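Local coordinates for penicillin-binding protein PbpB (Mycobacterium tuberculosis, PDB 6KGU) that synthesises cross-linked peptidoglycan from lipid intermediates for the bacterial cell wall and is a target of beta-lactam antibiotics such as aztreonam, at residues 191-197 with 410-416. Coordinates in Å, arbitrary orientation, origin at the centre of the assembly. Residues are numbered along the deposited sequence.
Sequences STVVLTL and RIIKATV
Strands 192-195 and 412-416 run antiparallel, their axes 4.5 Å apart at closest and their directions at 154°. T192 and V416 form a hydrogen-bonded pair (T192 N to V416 O 2.8 Å, V416 N to T192 O 2.7 Å); V193 and T415 make the next, non-hydrogen-bonded pair, CA to CA 4.7 Å. At V194 the ladder takes up an extra residue: V194 N donates to A414 O (2.8 Å), while V194 O accepts from both A414 N (3.2 Å) and K413 N (2.7 Å). K413, at phi/psi -87/-40, and A414 are thus positions 1 and 2 of a classic beta bulge opposite V194, and the register shifts so that L195 pairs with I412. Past this last bridge, T196 N donates to I411 O (2.8 Å).

Among the apolar side chains, V194 meets V416 (CG2 to CG2, 3.9 Å) and A414 (CB to CB, 4.2 Å). L195 and I412 diverge at CB, yet I412 CD1 lies 3.8 Å from L195 CD2 and 4.2 Å from V193 CG1. Beyond the strands, L197 CD2 touches I411 CD1 at 3.8 Å.

The K413 ammonium forms a salt bridge with E232. This bulged antiparallel pair lies between strand 21-22 and edge strand 422-424 of a mixed sheet that joins N-terminal strands to a hairpin from the transpeptidase region.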
ATOM      1  N   SER A 191     -15.664  25.258   0.339  1.00 36.24           N
ATOM      2  CA  SER A 191     -15.952  24.300   1.394  1.00 39.30           C
ATOM      3  C   SER A 191     -14.656  23.720   1.948  1.00 40.71           C
ATOM      4  O   SER A 191     -13.597  23.779   1.313  1.00 36.78           O
ATOM      5  CB  SER A 191     -16.850  23.180   0.868  1.00 44.57           C
ATOM      6  OG  SER A 191     -18.093  23.702   0.444  1.00 48.70           O
ATOM      7  N   THR A 192     -14.745  23.165   3.153  1.00 35.32           N
ATOM      8  CA  THR A 192     -13.602  22.532   3.792  1.00 39.39           C
ATOM      9  C   THR A 192     -13.593  21.037   3.494  1.00 39.42           C
ATOM     10  O   THR A 192     -14.631  20.379   3.554  1.00 33.08           O
ATOM     11  CB  THR A 192     -13.631  22.781   5.302  1.00 40.97           C
ATOM     12  OG1 THR A 192     -13.182  24.119   5.555  1.00 45.27           O
ATOM     13  CG2 THR A 192     -12.709  21.807   6.041  1.00 39.24           C
ATOM     14  N   VAL A 193     -12.414  20.513   3.154  1.00 36.89           N
ATOM     15  CA  VAL A 193     -12.234  19.119   2.755  1.00 31.04           C
ATOM     16  C   VAL A 193     -11.633  18.349   3.933  1.00 34.03           C
ATOM     17  O   VAL A 193     -10.523  18.651   4.382  1.00 31.98           O
ATOM     18  CB  VAL A 193     -11.347  19.016   1.499  1.00 36.17           C
ATOM     19  CG1 VAL A 193     -10.900  17.581   1.260  1.00 35.01           C
ATOM     20  CG2 VAL A 193     -12.089  19.557   0.259  1.00 28.55           C
ATOM     21  N   VAL A 194     -12.364  17.354   4.436  1.00 36.66           N
ATOM     22  CA  VAL A 194     -11.935  16.529   5.566  1.00 29.52           C
ATOM     23  C   VAL A 194     -11.348  15.228   5.021  1.00 33.53           C
ATOM     24  O   VAL A 194     -12.053  14.451   4.369  1.00 31.19           O
ATOM     25  CB  VAL A 194     -13.105  16.229   6.520  1.00 37.20           C
ATOM     26  CG1 VAL A 194     -12.624  15.406   7.716  1.00 31.27           C
ATOM     27  CG2 VAL A 194     -13.817  17.534   6.974  1.00 37.04           C
ATOM     28  N   LEU A 195     -10.063  14.982   5.282  1.00 31.07           N
ATOM     29  CA  LEU A 195      -9.407  13.771   4.801  1.00 30.73           C
ATOM     30  C   LEU A 195      -9.580  12.621   5.793  1.00 32.72           C
ATOM     31  O   LEU A 195      -9.862  12.824   6.976  1.00 28.78           O
ATOM     32  CB  LEU A 195      -7.914  14.019   4.563  1.00 26.99           C
ATOM     33  CG  LEU A 195      -7.608  15.196   3.624  1.00 33.00           C
ATOM     34  CD1 LEU A 195      -6.119  15.398   3.447  1.00 29.16           C
ATOM     35  CD2 LEU A 195      -8.278  14.969   2.265  1.00 28.58           C
ATOM     36  N   THR A 196      -9.387  11.398   5.295  1.00 28.96           N
ATOM     37  CA  THR A 196      -9.305  10.238   6.178  1.00 28.24           C
ATOM     38  C   THR A 196      -7.991  10.175   6.951  1.00 33.04           C
ATOM     39  O   THR A 196      -7.893   9.386   7.899  1.00 27.61           O
ATOM     40  CB  THR A 196      -9.482   8.948   5.368  1.00 31.54           C
ATOM     41  OG1 THR A 196      -8.487   8.893   4.334  1.00 31.52           O
ATOM     42  CG2 THR A 196     -10.862   8.896   4.723  1.00 25.90           C
ATOM     43  N   LEU A 197      -6.979  10.955   6.541  1.00 31.06           N
ATOM     44  CA  LEU A 197      -5.678  10.943   7.202  1.00 28.96           C
ATOM     45  C   LEU A 197      -5.799  11.245   8.689  1.00 32.73           C
ATOM     46  O   LEU A 197      -6.626  12.055   9.119  1.00 34.53           O
ATOM     47  CB  LEU A 197      -4.723  11.975   6.579  1.00 25.65           C
ATOM     48  CG  LEU A 197      -4.290  11.806   5.117  1.00 29.07           C
ATOM     49  CD1 LEU A 197      -3.290  12.909   4.717  1.00 27.11           C
ATOM     50  CD2 LEU A 197      -3.695  10.405   4.846  1.00 24.52           C
ATOM     51  N   ARG A 410     -10.335   5.084   0.295  1.00 26.71           N
ATOM     52  CA  ARG A 410     -10.767   6.453   0.070  1.00 25.29           C
ATOM     53  C   ARG A 410      -9.972   7.358   0.993  1.00 28.93           C
ATOM     54  O   ARG A 410      -9.655   6.979   2.127  1.00 29.48           O
ATOM     55  CB  ARG A 410     -12.287   6.632   0.356  1.00 26.68           C
ATOM     56  CG  ARG A 410     -13.217   5.855  -0.577  1.00 24.71           C
ATOM     57  CD  ARG A 410     -13.170   6.470  -1.957  1.00 29.43           C
ATOM     58  NE  ARG A 410     -14.082   5.855  -2.921  1.00 32.52           N
ATOM     59  CZ  ARG A 410     -13.751   4.904  -3.785  1.00 32.64           C
ATOM     60  NH1 ARG A 410     -12.508   4.415  -3.812  1.00 32.51           N
ATOM     61  NH2 ARG A 410     -14.662   4.438  -4.645  1.00 35.82           N
ATOM     62  N   ILE A 411      -9.677   8.563   0.517  1.00 27.09           N
ATOM     63  CA  ILE A 411      -8.930   9.526   1.310  1.00 25.73           C
ATOM     64  C   ILE A 411      -9.743  10.771   1.638  1.00 26.49           C
ATOM     65  O   ILE A 411      -9.337  11.533   2.535  1.00 30.85           O
ATOM     66  CB  ILE A 411      -7.600   9.913   0.625  1.00 29.69           C
ATOM     67  CG1 ILE A 411      -6.639  10.564   1.648  1.00 30.91           C
ATOM     68  CG2 ILE A 411      -7.852  10.860  -0.536  1.00 29.45           C
ATOM     69  CD1 ILE A 411      -5.165  10.406   1.300  1.00 31.79           C
ATOM     70  N   ILE A 412     -10.858  11.002   0.953  1.00 28.00           N
ATOM     71  CA  ILE A 412     -11.777  12.085   1.285  1.00 30.72           C
ATOM     72  C   ILE A 412     -12.822  11.510   2.229  1.00 37.81           C
ATOM     73  O   ILE A 412     -13.587  10.623   1.843  1.00 30.87           O
ATOM     74  CB  ILE A 412     -12.451  12.675   0.042  1.00 33.26           C
ATOM     75  CG1 ILE A 412     -11.450  12.899  -1.090  1.00 36.53           C
ATOM     76  CG2 ILE A 412     -13.151  13.978   0.426  1.00 32.32           C
ATOM     77  CD1 ILE A 412     -10.384  13.891  -0.757  1.00 36.59           C
ATOM     78  N   LYS A 413     -12.860  12.013   3.468  1.00 32.88           N
ATOM     79  CA  LYS A 413     -13.874  11.536   4.409  1.00 33.88           C
ATOM     80  C   LYS A 413     -15.182  12.313   4.280  1.00 39.86           C
ATOM     81  O   LYS A 413     -16.267  11.723   4.355  1.00 44.08           O
ATOM     82  CB  LYS A 413     -13.357  11.626   5.848  1.00 33.49           C
ATOM     83  CG  LYS A 413     -14.226  10.838   6.835  1.00 35.71           C
ATOM     84  CD  LYS A 413     -13.465  10.444   8.083  1.00 39.52           C
ATOM     85  CE  LYS A 413     -14.340   9.629   9.042  1.00 44.47           C
ATOM     86  NZ  LYS A 413     -14.942   8.432   8.398  1.00 43.88           N
ATOM     87  N   ALA A 414     -15.104  13.626   4.081  1.00 32.47           N
ATOM     88  CA  ALA A 414     -16.287  14.480   4.123  1.00 40.04           C
ATOM     89  C   ALA A 414     -15.916  15.863   3.601  1.00 40.03           C
ATOM     90  O   ALA A 414     -14.739  16.188   3.419  1.00 37.45           O
ATOM     91  CB  ALA A 414     -16.847  14.578   5.548  1.00 41.08           C
ATOM     92  N   THR A 415     -16.939  16.672   3.353  1.00 31.54           N
ATOM     93  CA  THR A 415     -16.766  18.086   3.038  1.00 43.12           C
ATOM     94  C   THR A 415     -17.711  18.919   3.894  1.00 40.74           C
ATOM     95  O   THR A 415     -18.856  18.523   4.140  1.00 40.02           O
ATOM     96  CB  THR A 415     -17.033  18.389   1.564  1.00 40.93           C
ATOM     97  OG1 THR A 415     -18.388  18.064   1.256  1.00 50.86           O
ATOM     98  CG2 THR A 415     -16.119  17.570   0.674  1.00 38.91           C
ATOM     99  N   VAL A 416     -17.236  20.075   4.341  1.00 37.84           N
ATOM    100  CA  VAL A 416     -18.016  20.957   5.200  1.00 40.80           C
ATOM    101  C   VAL A 416     -18.333  22.224   4.422  1.00 44.76           C
ATOM    102  O   VAL A 416     -17.424  22.939   3.975  1.00 41.10           O
ATOM    103  CB  VAL A 416     -17.285  21.274   6.508  1.00 40.81           C
ATOM    104  CG1 VAL A 416     -18.180  22.112   7.412  1.00 44.51           C
ATOM    105  CG2 VAL A 416     -16.879  19.975   7.191  1.00 40.29           C
TER